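Side-chain contacts in gingipain R (Porphyromonas gingivalis, PDB 1CVR), which cleaves peptide bonds after arginine as a bacterial cysteine proteinase with a caspase-like catalytic fold: residues 357-362 and 367-372; 416-419 and 423-426. All blocks are in the same frame, centred on the assembly; numbering follows the deposited sequence.

Contact 1 of 2, residues 357-362 and 367-372; sequences TAPANI and QTFEVA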
loop_
_atom_site.group_PDB
_atom_site.type_symbol
_atom_site.label_atom_id
_atom_site.label_comp_id
_atom_site.label_asym_id
_atom_site.label_seq_id
_atom_site.Cartn_x
_atom_site.Cartn_y
_atom_site.Cartn_z
ATOM N N THR A 357 24.995 -8.965 -10.907
ATOM C CA THR A 357 26.245 -9.699 -10.819
ATOM C C THR A 357 26.904 -9.394 -9.478
ATOM O O THR A 357 27.282 -8.264 -9.208
ATOM C CB THR A 357 27.207 -9.295 -11.955
ATOM O OG1 THR A 357 26.534 -9.405 -13.217
ATOM C CG2 THR A 357 28.411 -10.223 -11.975
ATOM N N ALA A 358 27.019 -10.400 -8.625
ATOM C CA ALA A 358 27.658 -10.199 -7.333
ATOM C C ALA A 358 28.602 -11.361 -7.020
ATOM O O ALA A 358 28.487 -12.441 -7.597
ATOM C CB ALA A 358 26.595 -10.075 -6.232
ATOM N N PRO A 359 29.573 -11.134 -6.126
ATOM C CA PRO A 359 30.521 -12.180 -5.740
ATOM C C PRO A 359 29.747 -13.336 -5.118
ATOM O O PRO A 359 28.691 -13.136 -4.514
ATOM C CB PRO A 359 31.414 -11.467 -4.725
ATOM C CG PRO A 359 31.396 -10.028 -5.238
ATOM C CD PRO A 359 29.900 -9.874 -5.436
ATOM N N ALA A 360 30.257 -14.548 -5.264
ATOM C CA ALA A 360 29.569 -15.697 -4.696
ATOM C C ALA A 360 29.912 -15.815 -3.220
ATOM O O ALA A 360 29.195 -16.459 -2.451
ATOM C CB ALA A 360 29.977 -16.960 -5.437
ATOM N N ASN A 361 31.012 -15.178 -2.829
ATOM C CA ASN A 361 31.486 -15.216 -1.448
ATOM C C ASN A 361 31.755 -13.823 -0.897
ATOM O O ASN A 361 31.858 -12.844 -1.643
ATOM C CB ASN A 361 32.798 -16.008 -1.338
ATOM C CG ASN A 361 32.662 -17.470 -1.745
ATOM O OD1 ASN A 361 33.631 -18.231 -1.671
ATOM N ND2 ASN A 361 31.470 -17.869 -2.180
ATOM N N ILE A 362 31.876 -13.747 0.422
ATOM C CA ILE A 362 32.184 -12.492 1.092
ATOM C C ILE A 362 33.117 -12.812 2.257
ATOM O O ILE A 362 32.970 -13.834 2.924
ATOM C CB ILE A 362 30.911 -11.783 1.618
ATOM C CG1 ILE A 362 31.300 -10.452 2.276
ATOM C CG2 ILE A 362 30.155 -12.687 2.589
ATOM C CD1 ILE A 362 30.119 -9.627 2.767
ATOM N N GLN A 367 33.764 -5.162 5.288
ATOM C CA GLN A 367 33.046 -4.000 5.796
ATOM C C GLN A 367 32.065 -3.561 4.728
ATOM O O GLN A 367 31.080 -2.879 5.015
ATOM C CB GLN A 367 33.975 -2.812 6.046
ATOM C CG GLN A 367 35.044 -2.989 7.090
ATOM C CD GLN A 367 35.680 -1.656 7.444
ATOM O OE1 GLN A 367 36.147 -0.914 6.566
ATOM N NE2 GLN A 367 35.702 -1.343 8.735
ATOM N N THR A 368 32.369 -3.921 3.484
ATOM C CA THR A 368 31.522 -3.546 2.362
ATOM C C THR A 368 31.315 -4.708 1.407
ATOM O O THR A 368 32.008 -5.727 1.473
ATOM C CB THR A 368 32.135 -2.396 1.547
ATOM O OG1 THR A 368 33.309 -2.872 0.876
ATOM C CG2 THR A 368 32.511 -1.241 2.455
ATOM N N PHE A 369 30.355 -4.544 0.508
ATOM C CA PHE A 369 30.052 -5.573 -0.464
ATOM C C PHE A 369 29.544 -4.834 -1.692
ATOM O O PHE A 369 28.630 -4.024 -1.594
ATOM C CB PHE A 369 28.981 -6.500 0.098
ATOM C CG PHE A 369 28.715 -7.700 -0.746
ATOM C CD1 PHE A 369 29.691 -8.672 -0.919
ATOM C CD2 PHE A 369 27.478 -7.871 -1.358
ATOM C CE1 PHE A 369 29.442 -9.805 -1.692
ATOM C CE2 PHE A 369 27.215 -8.999 -2.131
ATOM C CZ PHE A 369 28.202 -9.970 -2.299
ATOM N N GLU A 370 30.145 -5.110 -2.843
ATOM C CA GLU A 370 29.767 -4.444 -4.082
ATOM C C GLU A 370 28.965 -5.352 -4.991
ATOM O O GLU A 370 29.349 -6.490 -5.236
ATOM C CB GLU A 370 31.012 -3.974 -4.832
ATOM C CG GLU A 370 31.987 -3.191 -3.970
ATOM C CD GLU A 370 33.143 -2.617 -4.774
ATOM O OE1 GLU A 370 34.137 -2.189 -4.142
ATOM O OE2 GLU A 370 33.048 -2.584 -6.026
ATOM N N VAL A 371 27.858 -4.820 -5.500
ATOM C CA VAL A 371 26.962 -5.552 -6.384
ATOM C C VAL A 371 26.776 -4.774 -7.679
ATOM O O VAL A 371 26.633 -3.551 -7.656
ATOM C CB VAL A 371 25.571 -5.736 -5.729
ATOM C CG1 VAL A 371 24.655 -6.501 -6.649
ATOM C CG2 VAL A 371 25.718 -6.458 -4.409
ATOM N N ALA A 372 26.798 -5.476 -8.806
ATOM C CA ALA A 372 26.605 -4.833 -10.103
ATOM C C ALA A 372 25.167 -5.094 -10.523
ATOM O O ALA A 372 24.692 -6.216 -10.407
ATOM C CB ALA A 372 27.569 -5.416 -11.136
#
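Thr357 and Ala372 are held together by two backbone hydrogen bonds, which make them an antiparallel hydrogen-bonded pair. Thr357 N gives its hydrogen to Ala372 O at 2.8 Å, and Ala372 N returns one to Thr357 O at 2.9 Å. The side chains of the pair lie on the same face of the sheet, with Thr357 CB 4.0 Å from Ala372 CB. No further backbone bond joins the two segments beyond this pair, and side chains take over from there.

The apolar packing is built round the ring of Phe369. CG of Phe369 stands anti to the backbone N (chi1 -173°), which sends the ring across to 357-362. Pro359 comes to meet it from the opposite direction, and its CD lies 3.6 Å from Phe369 CZ. Ile362 is extended along its chain, and its CD1 reaches Phe369 CD1 at 3.8 Å. Both meet the ring obliquely. Ala358 CB touches both Phe369 CZ and the two methyls of Val371.

The site belongs to the immunoglobulin-like C-terminal domain. Residues 357-362 leave one sheet and join another: Thr357 pairs with strand 368-373, whereas Ile362 pairs with strand 425-431. Phe369 and Ile362 both also touch Val429 of that strand, so the ring packs against both sheets where the chain passes from one to the other.

Polar atoms lie round this packing. Carbonyl oxygens Pro359 O and Asn361 O sit at the edge of the Phe369 ring, in its plane, Asn361 O being 3.9 Å from Phe369 CE1. Pro359 CD also lies against the backbone, 3.4 Å from Glu370 O. Asn361 turns away from 367-372, and its ND2 donates to Ala360 O from above the carbonyl plane.

Contact 2 of 2, residues 416-419 and 423-426; sequences TVVG and VTVI
Thr424 is the first residue of 423-426 to touch the facing strand, and it does so with both branches of its side chain. With chi1 at -64°, OG1 lies beside the backbone N and CG2 anti to it. Thr424 CG2 lies 3.6 Å from Val417 O and also meets Thr416 CG2, the two side chains crossing at a slant. Thr424 OG1 runs beside Val418, 3.8 Å from Val418 CG1. This hydroxyl is hydrogen-bonded to Glu132 O. Thr424 OG1 also accepts a 2.9 Å hydrogen bond from water 1. That water in turn accepts from Gly419 N at 3.1 Å, so it bridges the two segments where the direct backbone bonds have ended.

Val425 follows, in an antiparallel hydrogen-bonded pair with Val417. Val417 N donates to Val425 O over 2.8 Å, and Val425 N donates to Val417 O over 3.0 Å. Both bonds are nearly straight, 166° at each hydrogen, and both lie in the carbonyl plane. The two valines share one face of the sheet. Val425 O has a second, weaker contact with the CA-H of Thr416, at 3.4 Å from CA.

Ile426 pairs with Thr416 without hydrogen bonds between their backbones. Their side chains lie alongside each other on the face opposite the valines, with Ile426 CG1 4.2 Å from Thr416 OG1. That hydroxyl is held by a hydrogen bond with Gln33 OE1.

These residues form the closing end of the beta hairpin made by strands 412-418 and 425-431 of the immunoglobulin-like domain. Thr416 and Ile426 face helix 25-33, touching Trp30 and Gln33. Val417 and Val425 pack on Met354 instead, and Thr416 and Val418 bond through their backbones to strand 379-384.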
loop_
_atom_site.group_PDB
_atom_site.type_symbol
_atom_site.label_atom_id
_atom_site.label_comp_id
_atom_site.label_asym_id
_atom_site.label_seq_id
_atom_site.Cartn_x
_atom_site.Cartn_y
_atom_site.Cartn_z
ATOM N N THR A 416 19.222 -9.577 -1.515
ATOM C CA THR A 416 17.918 -9.351 -2.124
ATOM C C THR A 416 17.982 -8.050 -2.878
ATOM O O THR A 416 18.459 -7.046 -2.347
ATOM C CB THR A 416 16.792 -9.261 -1.076
ATOM O OG1 THR A 416 16.724 -10.489 -0.354
ATOM C CG2 THR A 416 15.431 -9.027 -1.765
ATOM N N VAL A 417 17.522 -8.072 -4.125
ATOM C CA VAL A 417 17.520 -6.881 -4.957
ATOM C C VAL A 417 16.109 -6.651 -5.515
ATOM O O VAL A 417 15.553 -7.523 -6.176
ATOM C CB VAL A 417 18.490 -7.018 -6.159
ATOM C CG1 VAL A 417 18.641 -5.664 -6.856
ATOM C CG2 VAL A 417 19.843 -7.555 -5.695
ATOM N N VAL A 418 15.532 -5.488 -5.236
ATOM C CA VAL A 418 14.192 -5.170 -5.743
ATOM C C VAL A 418 14.295 -3.941 -6.629
ATOM O O VAL A 418 15.238 -3.155 -6.499
ATOM C CB VAL A 418 13.171 -4.881 -4.589
ATOM C CG1 VAL A 418 13.061 -6.104 -3.664
ATOM C CG2 VAL A 418 13.586 -3.650 -3.816
ATOM N N GLY A 419 13.342 -3.790 -7.545
ATOM C CA GLY A 419 13.351 -2.641 -8.431
ATOM C C GLY A 419 11.950 -2.401 -8.952
ATOM O O GLY A 419 11.157 -3.334 -9.041
ATOM N N VAL A 423 11.566 -8.005 -11.610
ATOM C CA VAL A 423 11.409 -9.272 -10.932
ATOM C C VAL A 423 12.456 -9.275 -9.827
ATOM O O VAL A 423 13.637 -9.015 -10.073
ATOM C CB VAL A 423 11.648 -10.468 -11.872
ATOM C CG1 VAL A 423 11.585 -11.792 -11.062
ATOM C CG2 VAL A 423 10.590 -10.474 -12.967
ATOM N N THR A 424 12.015 -9.541 -8.604
ATOM C CA THR A 424 12.924 -9.559 -7.471
ATOM C C THR A 424 13.966 -10.661 -7.580
ATOM O O THR A 424 13.639 -11.808 -7.883
ATOM C CB THR A 424 12.161 -9.732 -6.153
ATOM O OG1 THR A 424 11.321 -8.591 -5.961
ATOM C CG2 THR A 424 13.150 -9.859 -4.967
ATOM N N VAL A 425 15.219 -10.287 -7.326
ATOM C CA VAL A 425 16.342 -11.206 -7.374
ATOM C C VAL A 425 16.800 -11.532 -5.958
ATOM O O VAL A 425 16.950 -10.638 -5.117
ATOM C CB VAL A 425 17.525 -10.594 -8.147
ATOM C CG1 VAL A 425 18.715 -11.559 -8.124
ATOM C CG2 VAL A 425 17.114 -10.295 -9.590
ATOM N N ILE A 426 16.996 -12.819 -5.696
ATOM C CA ILE A 426 17.452 -13.298 -4.391
ATOM C C ILE A 426 18.603 -14.290 -4.619
ATOM O O ILE A 426 18.432 -15.288 -5.309
ATOM C CB ILE A 426 16.302 -14.009 -3.622
ATOM C CG1 ILE A 426 15.182 -13.015 -3.312
ATOM C CG2 ILE A 426 16.816 -14.592 -2.314
ATOM C CD1 ILE A 426 13.973 -13.675 -2.644
HETATM O O HOH W 1 11.378 -6.188 -7.501
#

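How the contacts relate
Along the chain, contact 1 comes first. It closes the short loop between 357-362 and 367-372, at the start of the immunoglobulin-like domain. Strands 379-384, 387-393 and 398-402 follow. Contact 2 then closes the turn between 416-419 and 423-426. The two loops are in series; they neither nest nor cross. Their centres are about 15 Å apart, and their nearest atoms, about 5 Å apart, do not touch. Strand 425-431 links them: contact 2 lies at its start, while strand 361-362 of contact 1 runs parallel beside it. Contact 1 thus ties the domain's two sheets together, and contact 2 sets the hairpin against the catalytic part of the chain.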